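Local atomic coordinates of glycosyl transferase family 8 (Streptococcus pneumoniae, PDB entry 5GVV), a protein that transfers galactose from UDP-galactose to the terminal glucose of the already glycosylated serine-rich repeat protein PsrP, the third step of its O-glycosylation. Residues A[3-14]-A[33-44]; A[87-95]-A[159-167]. All coordinates share one frame; numbering follows the deposited sequence.

Contact 1: A[3-14]-A[33-44]; sequences NTKRAVVFAGDY and HLKIYLLNQDIP. With UDP (uridine-5'-diphosphate), chain D.
Pro44 covers one face of the Tyr14 ring: its CD stands 3.3 Å from the ring centroid and only 6° off the normal, a CH-pi contact, while CG reaches on toward CZ. At the other end Asn3 lays its amide over a face of the His33 imidazole, planes 24° apart. Between them, His33 O lies at the edge and in the plane of the Arg6 guanidinium, and the Tyr37 ring has Val8 O at its edge. These groups flank the first two strands of the GT-A nucleotide-binding domain, 6-11 and 34-40, which run parallel and are joined through helix 17-30 as a beta-alpha-beta unit. Six bridges, Arg6 with Leu34 through Ala11 with Leu39, fix the register. Val8, Phe10, Ile36 and Leu38 share the face covered by helices 17-30 and 45-57; Phe10 CB meets Leu38 CD1 at 3.8 Å. On the reverse face Val9 CG2, anti to the backbone N, packs 3.6 Å from Leu39 CD1.

His33 O is gripped twice by Arg6, by N and by NE (3.2 Å), the latter from above the carbonyl plane; bends at chi2 and chi3 curl the arginine back to it, and NH1 goes on to Ser32. Beyond the strands the chain enters the UDP site, where Asp13 OD1 accepts from uracil N3 at 2.7 Å. Asp42 OD1 takes the Tyr14 N-H at 2.9 Å on the syn side, tilted 33° out of the carboxylate plane. Asp42 probably also serves as a second-shell partner of Asp13, since one water donates to both carboxylates, 2.8 Å to Asp13 OD2 and 2.6 Å to Asp42 OD2.

Contact 2: A[87-95]-A[159-167]; sequences TFARYFIPD and RQKLIDLTE. With UDP (uridine-5'-diphosphate), chain D.
Arg159, in the first turn of segment 159-167, reaches back to the 87-95 loop by two means. Its CG, anti to the backbone N, lies 3.3 Å from Tyr91 O and also borders the Phe92 ring; its NE then forms a salt bridge with Asp95 OD2 at 3.0 Å. The bond uses the syn lone pair of the carboxylate, but it is bent (131° at the hydrogen) and OD2 sits 33° out of the guanidinium plane, so the pairing is far from a coplanar two-pronged one. One turn on, Leu162 lays CB over the centre of the Tyr91 ring, 3.7 Å from the centroid and 4° off the normal, a CH-pi contact; its CD1 reaches the CD1 corner of the same ring. The opposite face carries Phe88 O near the rim, so the phenol is held between its own loop and the helix. Ile163 follows with CG1 beside Tyr91 CD2 and CD1 against Phe92 CE1 (3.9 Å), a second ring that Phe72 meets edge-to-face. At Thr166 the two branches divide the work: CG2 packs 3.8 Å from Phe88 CE1, and OG1 comes within 3.0 Å of Tyr91 OH.

The contact thus joins helix 158-167 to the 87-95 loop of the GT-A domain, with its 3-10 segment 89-91; Thr87 and Arg90 of that loop border UDP. Arg90 is paired with Asp177 through NE and binds Thr87 weakly. The chemistry implies an aromatic anchor, with Tyr91 seated on the helix mainly by carbon contacts to its ring, its hydroxyl close to that of Thr166, and a charge pair closing only the solvent-facing Asp95 end.

Contact 1 lies in the core, within the central sheet, whereas contact 2 is a partly buried patch about 17 Å away between centres. The difference shows in their chemistry: backbone hydrogen bonds between parallel strands dominate the first, while the second relies on side chains, chiefly rings against a helix, with one salt bridge. They share no secondary-structure element, yet they touch: Val9 CG1 packs 3.8 Å from Ile93 CD1, and Ala11 CB meets Ala89 CB, so segment 87-95 covers the sheet face that carries Val9, Ala11 and Leu39, near the nucleotide. Both border UDP, contact 1 on its base and ribose side, contact 2 at C5' through Thr87 and Arg90.

Contact 1: A[3-14]-A[33-44]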
# COMPACT_ATOMS: atom_id res chain seq x y z
N ASN A 3 -20.00 24.55 -12.54
CA ASN A 3 -18.63 24.31 -12.11
C ASN A 3 -17.82 23.45 -13.09
O ASN A 3 -18.28 22.40 -13.52
CB ASN A 3 -18.60 23.67 -10.72
CG ASN A 3 -18.25 24.67 -9.63
OD1 ASN A 3 -17.08 24.93 -9.36
ND2 ASN A 3 -19.27 25.21 -8.98
N THR A 4 -16.62 23.91 -13.42
CA THR A 4 -15.77 23.26 -14.42
C THR A 4 -14.71 22.37 -13.76
O THR A 4 -14.30 22.63 -12.62
CB THR A 4 -15.08 24.30 -15.31
OG1 THR A 4 -15.98 25.38 -15.58
CG2 THR A 4 -14.63 23.68 -16.63
N LYS A 5 -14.26 21.33 -14.47
CA LYS A 5 -13.25 20.42 -13.95
C LYS A 5 -11.82 20.93 -14.17
O LYS A 5 -11.51 21.52 -15.22
CB LYS A 5 -13.38 19.03 -14.60
CG LYS A 5 -14.59 18.22 -14.15
CD LYS A 5 -14.48 16.80 -14.71
CE LYS A 5 -15.68 15.95 -14.35
NZ LYS A 5 -16.92 16.40 -15.04
N ARG A 6 -10.96 20.69 -13.19
CA ARG A 6 -9.55 21.06 -13.29
C ARG A 6 -8.70 19.81 -13.55
O ARG A 6 -8.73 18.86 -12.77
CB ARG A 6 -9.08 21.77 -12.02
CG ARG A 6 -9.65 23.19 -11.83
CD ARG A 6 -11.06 23.18 -11.24
NE ARG A 6 -11.10 22.59 -9.90
CZ ARG A 6 -10.83 23.26 -8.78
NH1 ARG A 6 -10.89 22.65 -7.61
NH2 ARG A 6 -10.50 24.55 -8.83
N ALA A 7 -7.95 19.81 -14.65
CA ALA A 7 -7.17 18.64 -15.06
C ALA A 7 -5.83 18.50 -14.33
O ALA A 7 -5.03 19.44 -14.29
CB ALA A 7 -6.96 18.65 -16.56
N VAL A 8 -5.59 17.31 -13.77
CA VAL A 8 -4.38 17.02 -13.00
C VAL A 8 -3.85 15.65 -13.41
O VAL A 8 -4.63 14.72 -13.61
CB VAL A 8 -4.68 17.01 -11.49
CG1 VAL A 8 -3.43 16.66 -10.69
CG2 VAL A 8 -5.23 18.36 -11.04
N VAL A 9 -2.53 15.52 -13.55
CA VAL A 9 -1.97 14.24 -13.96
C VAL A 9 -0.87 13.74 -13.01
O VAL A 9 0.03 14.50 -12.64
CB VAL A 9 -1.49 14.25 -15.45
CG1 VAL A 9 -0.51 15.38 -15.70
CG2 VAL A 9 -0.87 12.92 -15.82
N PHE A 10 -0.99 12.49 -12.58
CA PHE A 10 0.06 11.82 -11.82
C PHE A 10 0.64 10.70 -12.69
O PHE A 10 0.03 10.31 -13.69
CB PHE A 10 -0.48 11.19 -10.53
CG PHE A 10 -0.97 12.18 -9.51
CD1 PHE A 10 -2.27 12.67 -9.57
CD2 PHE A 10 -0.16 12.59 -8.46
CE1 PHE A 10 -2.74 13.57 -8.62
CE2 PHE A 10 -0.61 13.49 -7.50
CZ PHE A 10 -1.91 13.98 -7.59
N ALA A 11 1.79 10.17 -12.28
CA ALA A 11 2.42 9.06 -12.99
C ALA A 11 3.12 8.15 -11.99
O ALA A 11 3.96 8.61 -11.22
CB ALA A 11 3.41 9.58 -14.01
N GLY A 12 2.79 6.86 -11.99
CA GLY A 12 3.41 5.96 -11.05
C GLY A 12 3.00 4.51 -11.22
O GLY A 12 1.96 4.22 -11.80
N ASP A 13 3.83 3.61 -10.71
CA ASP A 13 3.54 2.18 -10.78
C ASP A 13 2.82 1.70 -9.52
O ASP A 13 2.71 2.44 -8.54
CB ASP A 13 4.83 1.37 -10.99
CG ASP A 13 5.83 1.55 -9.86
OD1 ASP A 13 5.92 2.66 -9.29
OD2 ASP A 13 6.54 0.57 -9.54
N TYR A 14 2.35 0.45 -9.57
CA TYR A 14 1.60 -0.16 -8.47
C TYR A 14 2.43 -0.21 -7.19
O TYR A 14 1.89 -0.13 -6.09
CB TYR A 14 1.20 -1.58 -8.89
CG TYR A 14 0.19 -2.29 -8.00
CD1 TYR A 14 -0.67 -1.59 -7.17
CD2 TYR A 14 0.11 -3.68 -8.00
CE1 TYR A 14 -1.59 -2.27 -6.36
CE2 TYR A 14 -0.79 -4.35 -7.21
CZ TYR A 14 -1.64 -3.65 -6.39
OH TYR A 14 -2.54 -4.35 -5.61
N HIS A 33 -13.81 19.03 -7.89
CA HIS A 33 -13.94 19.13 -9.35
C HIS A 33 -12.64 18.87 -10.09
O HIS A 33 -12.19 19.71 -10.89
CB HIS A 33 -14.52 20.49 -9.74
CG HIS A 33 -15.88 20.75 -9.18
ND1 HIS A 33 -16.07 21.18 -7.88
CD2 HIS A 33 -17.11 20.65 -9.73
CE1 HIS A 33 -17.36 21.33 -7.66
NE2 HIS A 33 -18.02 21.01 -8.76
N LEU A 34 -12.03 17.73 -9.83
CA LEU A 34 -10.74 17.41 -10.44
C LEU A 34 -10.86 16.28 -11.46
O LEU A 34 -11.38 15.20 -11.15
CB LEU A 34 -9.72 17.04 -9.36
CG LEU A 34 -9.60 18.01 -8.19
CD1 LEU A 34 -8.75 17.39 -7.10
CD2 LEU A 34 -9.00 19.33 -8.63
N LYS A 35 -10.38 16.52 -12.67
CA LYS A 35 -10.25 15.45 -13.64
C LYS A 35 -8.81 14.95 -13.55
O LYS A 35 -7.88 15.60 -14.04
CB LYS A 35 -10.56 15.94 -15.05
CG LYS A 35 -10.54 14.85 -16.11
CD LYS A 35 -11.00 15.39 -17.44
CE LYS A 35 -10.97 14.33 -18.53
NZ LYS A 35 -11.30 14.95 -19.84
N ILE A 36 -8.64 13.81 -12.89
CA ILE A 36 -7.31 13.28 -12.62
C ILE A 36 -6.93 12.17 -13.61
O ILE A 36 -7.62 11.16 -13.72
CB ILE A 36 -7.21 12.73 -11.18
CG1 ILE A 36 -7.37 13.87 -10.17
CG2 ILE A 36 -5.88 12.03 -10.97
CD1 ILE A 36 -7.40 13.42 -8.73
N TYR A 37 -5.82 12.37 -14.31
CA TYR A 37 -5.24 11.32 -15.14
C TYR A 37 -4.16 10.61 -14.33
O TYR A 37 -3.41 11.26 -13.59
CB TYR A 37 -4.61 11.91 -16.40
CG TYR A 37 -5.57 12.60 -17.35
CD1 TYR A 37 -5.98 11.97 -18.52
CD2 TYR A 37 -6.03 13.88 -17.11
CE1 TYR A 37 -6.84 12.59 -19.41
CE2 TYR A 37 -6.90 14.52 -18.00
CZ TYR A 37 -7.30 13.86 -19.15
OH TYR A 37 -8.16 14.47 -20.04
N LEU A 38 -4.08 9.29 -14.44
CA LEU A 38 -3.00 8.56 -13.78
C LEU A 38 -2.29 7.65 -14.77
O LEU A 38 -2.83 6.62 -15.18
CB LEU A 38 -3.51 7.74 -12.59
CG LEU A 38 -2.50 6.84 -11.88
CD1 LEU A 38 -1.28 7.63 -11.46
CD2 LEU A 38 -3.15 6.16 -10.67
N LEU A 39 -1.08 8.04 -15.15
CA LEU A 39 -0.28 7.23 -16.07
C LEU A 39 0.35 6.06 -15.32
O LEU A 39 1.01 6.25 -14.30
CB LEU A 39 0.80 8.09 -16.73
CG LEU A 39 0.39 8.83 -18.02
CD1 LEU A 39 -0.68 9.86 -17.74
CD2 LEU A 39 1.60 9.47 -18.71
N ASN A 40 0.11 4.85 -15.81
CA ASN A 40 0.62 3.65 -15.14
C ASN A 40 0.64 2.46 -16.09
O ASN A 40 0.10 2.53 -17.19
CB ASN A 40 -0.24 3.31 -13.92
CG ASN A 40 -1.62 2.76 -14.30
OD1 ASN A 40 -1.90 1.57 -14.12
ND2 ASN A 40 -2.48 3.62 -14.82
N GLN A 41 1.27 1.37 -15.66
CA GLN A 41 1.32 0.15 -16.46
C GLN A 41 0.60 -0.99 -15.76
O GLN A 41 -0.02 -1.84 -16.41
CB GLN A 41 2.76 -0.31 -16.69
CG GLN A 41 3.64 0.64 -17.47
CD GLN A 41 4.96 -0.02 -17.85
OE1 GLN A 41 5.98 0.16 -17.17
NE2 GLN A 41 4.95 -0.78 -18.93
N ASP A 42 0.68 -1.02 -14.43
CA ASP A 42 0.32 -2.23 -13.70
C ASP A 42 -0.64 -2.05 -12.52
O ASP A 42 -0.79 -2.96 -11.71
CB ASP A 42 1.59 -2.94 -13.23
CG ASP A 42 2.40 -2.09 -12.25
OD1 ASP A 42 2.21 -0.85 -12.20
OD2 ASP A 42 3.25 -2.67 -11.55
N ILE A 43 -1.29 -0.89 -12.41
CA ILE A 43 -2.25 -0.69 -11.32
C ILE A 43 -3.56 -1.44 -11.58
O ILE A 43 -4.17 -1.29 -12.65
CB ILE A 43 -2.51 0.81 -11.05
CG1 ILE A 43 -1.20 1.53 -10.73
CG2 ILE A 43 -3.48 0.99 -9.89
CD1 ILE A 43 -1.38 3.03 -10.48
N PRO A 44 -3.98 -2.27 -10.61
CA PRO A 44 -5.19 -3.09 -10.72
C PRO A 44 -6.46 -2.28 -10.97
O PRO A 44 -6.62 -1.21 -10.39
CB PRO A 44 -5.26 -3.78 -9.36
CG PRO A 44 -3.83 -3.90 -8.95
CD PRO A 44 -3.19 -2.62 -9.41
N1 UDP D . 8.04 6.83 -9.25
C2 UDP D . 7.29 5.66 -9.22
N3 UDP D . 7.78 4.53 -8.59
C4 UDP D . 9.02 4.56 -7.98
C5 UDP D . 9.76 5.74 -8.01
C6 UDP D . 9.31 6.83 -8.75
O2 UDP D . 6.19 5.64 -9.77
O4 UDP D . 9.45 3.55 -7.41
C1' UDP D . 7.49 8.02 -9.94
C2' UDP D . 6.71 8.86 -8.94
O2' UDP D . 5.61 9.48 -9.57
C3' UDP D . 7.70 9.92 -8.53
C4' UDP D . 8.51 10.11 -9.81
O4' UDP D . 8.53 8.84 -10.44
O3' UDP D . 7.04 11.11 -8.14
C5' UDP D . 9.93 10.60 -9.53
O5' UDP D . 10.39 10.01 -8.33
PA UDP D . 10.85 10.97 -7.13
O1A UDP D . 9.67 11.79 -6.78
O2A UDP D . 11.34 10.17 -5.98
O3A UDP D . 12.04 11.88 -7.73
PB UDP D . 12.47 13.30 -7.09
O1B UDP D . 13.34 14.04 -8.04
O2B UDP D . 13.25 13.04 -5.86
O3B UDP D . 11.27 14.11 -6.78
O HOH W 1 4.99 -1.77 -9.89

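Contact 2: A[87-95]-A[159-167]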
# COMPACT_ATOMS: atom_id res chain seq x y z
N THR A 87 10.85 7.23 -13.88
CA THR A 87 10.38 8.60 -13.69
C THR A 87 10.19 9.34 -15.01
O THR A 87 10.13 10.57 -15.03
CB THR A 87 11.40 9.37 -12.82
OG1 THR A 87 11.03 10.75 -12.75
CG2 THR A 87 12.79 9.24 -13.42
N PHE A 88 10.07 8.58 -16.10
CA PHE A 88 10.08 9.17 -17.44
C PHE A 88 8.70 9.26 -18.08
O PHE A 88 8.56 9.78 -19.19
CB PHE A 88 11.01 8.35 -18.34
CG PHE A 88 12.44 8.31 -17.88
CD1 PHE A 88 13.33 9.28 -18.29
CD2 PHE A 88 12.89 7.29 -17.06
CE1 PHE A 88 14.66 9.25 -17.88
CE2 PHE A 88 14.21 7.25 -16.64
CZ PHE A 88 15.10 8.24 -17.05
N ALA A 89 7.68 8.76 -17.39
CA ALA A 89 6.36 8.61 -17.98
C ALA A 89 5.67 9.94 -18.27
O ALA A 89 4.75 10.00 -19.08
CB ALA A 89 5.48 7.74 -17.09
N ARG A 90 6.13 11.01 -17.62
CA ARG A 90 5.51 12.33 -17.80
C ARG A 90 5.71 12.86 -19.23
O ARG A 90 5.03 13.81 -19.64
CB ARG A 90 6.03 13.32 -16.75
CG ARG A 90 7.54 13.53 -16.74
CD ARG A 90 8.01 14.29 -15.50
NE ARG A 90 8.51 13.39 -14.46
CZ ARG A 90 8.87 13.78 -13.24
NH1 ARG A 90 9.32 12.90 -12.36
NH2 ARG A 90 8.77 15.06 -12.89
N TYR A 91 6.62 12.25 -19.97
CA TYR A 91 6.84 12.59 -21.37
C TYR A 91 5.57 12.38 -22.20
O TYR A 91 5.28 13.14 -23.12
CB TYR A 91 7.97 11.75 -21.97
CG TYR A 91 9.36 12.01 -21.42
CD1 TYR A 91 9.61 13.06 -20.54
CD2 TYR A 91 10.44 11.20 -21.78
CE1 TYR A 91 10.88 13.29 -20.03
CE2 TYR A 91 11.71 11.42 -21.27
CZ TYR A 91 11.92 12.47 -20.40
OH TYR A 91 13.18 12.70 -19.90
N PHE A 92 4.80 11.34 -21.85
CA PHE A 92 3.65 10.91 -22.66
C PHE A 92 2.35 11.62 -22.29
O PHE A 92 1.28 11.23 -22.73
CB PHE A 92 3.45 9.40 -22.55
CG PHE A 92 4.64 8.60 -22.99
CD1 PHE A 92 4.82 8.28 -24.33
CD2 PHE A 92 5.58 8.15 -22.06
CE1 PHE A 92 5.92 7.54 -24.74
CE2 PHE A 92 6.67 7.40 -22.46
CZ PHE A 92 6.84 7.10 -23.81
N ILE A 93 2.45 12.67 -21.47
CA ILE A 93 1.27 13.43 -21.05
C ILE A 93 0.34 13.87 -22.20
O ILE A 93 -0.86 13.60 -22.16
CB ILE A 93 1.64 14.62 -20.13
CG1 ILE A 93 1.98 14.11 -18.72
CG2 ILE A 93 0.50 15.62 -20.04
CD1 ILE A 93 2.59 15.17 -17.81
N PRO A 94 0.89 14.51 -23.25
CA PRO A 94 -0.03 14.99 -24.29
C PRO A 94 -0.64 13.87 -25.14
O PRO A 94 -1.46 14.15 -26.01
CB PRO A 94 0.85 15.90 -25.15
CG PRO A 94 2.22 15.36 -24.99
CD PRO A 94 2.29 14.87 -23.56
N ASP A 95 -0.25 12.62 -24.88
CA ASP A 95 -0.84 11.49 -25.59
C ASP A 95 -2.15 11.03 -24.93
O ASP A 95 -2.90 10.25 -25.52
CB ASP A 95 0.15 10.33 -25.67
CG ASP A 95 1.30 10.61 -26.62
OD1 ASP A 95 1.08 11.31 -27.64
OD2 ASP A 95 2.43 10.13 -26.36
N ARG A 159 6.87 15.27 -26.74
CA ARG A 159 7.07 13.90 -26.28
C ARG A 159 8.22 13.22 -27.02
O ARG A 159 9.10 12.63 -26.41
CB ARG A 159 5.78 13.07 -26.43
CG ARG A 159 5.91 11.60 -26.01
CD ARG A 159 5.99 10.68 -27.22
NE ARG A 159 4.80 10.79 -28.05
CZ ARG A 159 4.75 10.47 -29.34
NH1 ARG A 159 5.83 10.01 -29.95
NH2 ARG A 159 3.62 10.61 -30.02
N GLN A 160 8.21 13.33 -28.35
CA GLN A 160 9.26 12.72 -29.15
C GLN A 160 10.60 13.41 -28.92
O GLN A 160 11.65 12.77 -28.91
CB GLN A 160 8.89 12.74 -30.63
CG GLN A 160 9.59 11.65 -31.43
CD GLN A 160 9.42 10.28 -30.81
OE1 GLN A 160 8.30 9.83 -30.56
NE2 GLN A 160 10.54 9.60 -30.55
N LYS A 161 10.55 14.72 -28.72
CA LYS A 161 11.75 15.52 -28.51
C LYS A 161 12.45 15.17 -27.20
O LYS A 161 13.68 15.12 -27.14
CB LYS A 161 11.41 17.01 -28.57
CG LYS A 161 11.08 17.46 -29.98
CD LYS A 161 10.44 18.83 -29.98
CE LYS A 161 10.50 19.44 -31.37
NZ LYS A 161 10.97 20.85 -31.31
N LEU A 162 11.67 14.92 -26.16
CA LEU A 162 12.21 14.53 -24.86
C LEU A 162 12.84 13.14 -24.93
O LEU A 162 13.94 12.92 -24.42
CB LEU A 162 11.12 14.57 -23.78
CG LEU A 162 10.66 15.95 -23.30
CD1 LEU A 162 9.30 15.89 -22.60
CD2 LEU A 162 11.70 16.56 -22.37
N ILE A 163 12.12 12.21 -25.56
CA ILE A 163 12.60 10.83 -25.73
C ILE A 163 13.91 10.81 -26.50
O ILE A 163 14.90 10.23 -26.04
CB ILE A 163 11.57 9.95 -26.47
CG1 ILE A 163 10.34 9.69 -25.60
CG2 ILE A 163 12.19 8.63 -26.89
CD1 ILE A 163 9.20 8.99 -26.32
N ASP A 164 13.91 11.43 -27.68
CA ASP A 164 15.10 11.53 -28.51
C ASP A 164 16.27 12.17 -27.77
O ASP A 164 17.40 11.67 -27.83
CB ASP A 164 14.79 12.32 -29.79
CG ASP A 164 13.82 11.59 -30.71
OD1 ASP A 164 13.67 10.36 -30.56
OD2 ASP A 164 13.23 12.25 -31.59
N LEU A 165 16.01 13.26 -27.05
CA LEU A 165 17.07 13.92 -26.30
C LEU A 165 17.51 13.09 -25.10
O LEU A 165 18.68 13.08 -24.76
CB LEU A 165 16.69 15.34 -25.86
CG LEU A 165 17.77 16.04 -25.02
CD1 LEU A 165 19.10 16.10 -25.76
CD2 LEU A 165 17.34 17.43 -24.58
N THR A 166 16.57 12.39 -24.46
CA THR A 166 16.93 11.52 -23.34
C THR A 166 17.70 10.31 -23.85
O THR A 166 18.48 9.69 -23.11
CB THR A 166 15.69 11.04 -22.55
OG1 THR A 166 14.81 12.15 -22.32
CG2 THR A 166 16.11 10.46 -21.20
N GLU A 167 17.51 9.97 -25.12
CA GLU A 167 18.25 8.88 -25.75
C GLU A 167 19.73 9.22 -25.89
O GLU A 167 20.60 8.41 -25.56
CB GLU A 167 17.63 8.49 -27.09
CG GLU A 167 16.75 7.26 -27.00
CD GLU A 167 17.47 6.09 -26.36
OE1 GLU A 167 18.54 5.69 -26.89
OE2 GLU A 167 16.99 5.57 -25.33
N1 UDP D . 8.04 6.83 -9.25
C2 UDP D . 7.29 5.66 -9.22
N3 UDP D . 7.78 4.53 -8.59
C4 UDP D . 9.02 4.56 -7.98
C5 UDP D . 9.76 5.74 -8.01
C6 UDP D . 9.31 6.83 -8.75
O2 UDP D . 6.19 5.64 -9.77
O4 UDP D . 9.45 3.55 -7.41
C1' UDP D . 7.49 8.02 -9.94
C2' UDP D . 6.71 8.86 -8.94
O2' UDP D . 5.61 9.48 -9.57
C3' UDP D . 7.70 9.92 -8.53
C4' UDP D . 8.51 10.11 -9.81
O4' UDP D . 8.53 8.84 -10.44
O3' UDP D . 7.04 11.11 -8.14
C5' UDP D . 9.93 10.60 -9.53
O5' UDP D . 10.39 10.01 -8.33
PA UDP D . 10.85 10.97 -7.13
O1A UDP D . 9.67 11.79 -6.78
O2A UDP D . 11.34 10.17 -5.98
O3A UDP D . 12.04 11.88 -7.73
PB UDP D . 12.47 13.30 -7.09
O1B UDP D . 13.34 14.04 -8.04
O2B UDP D . 13.25 13.04 -5.86
O3B UDP D . 11.27 14.11 -6.78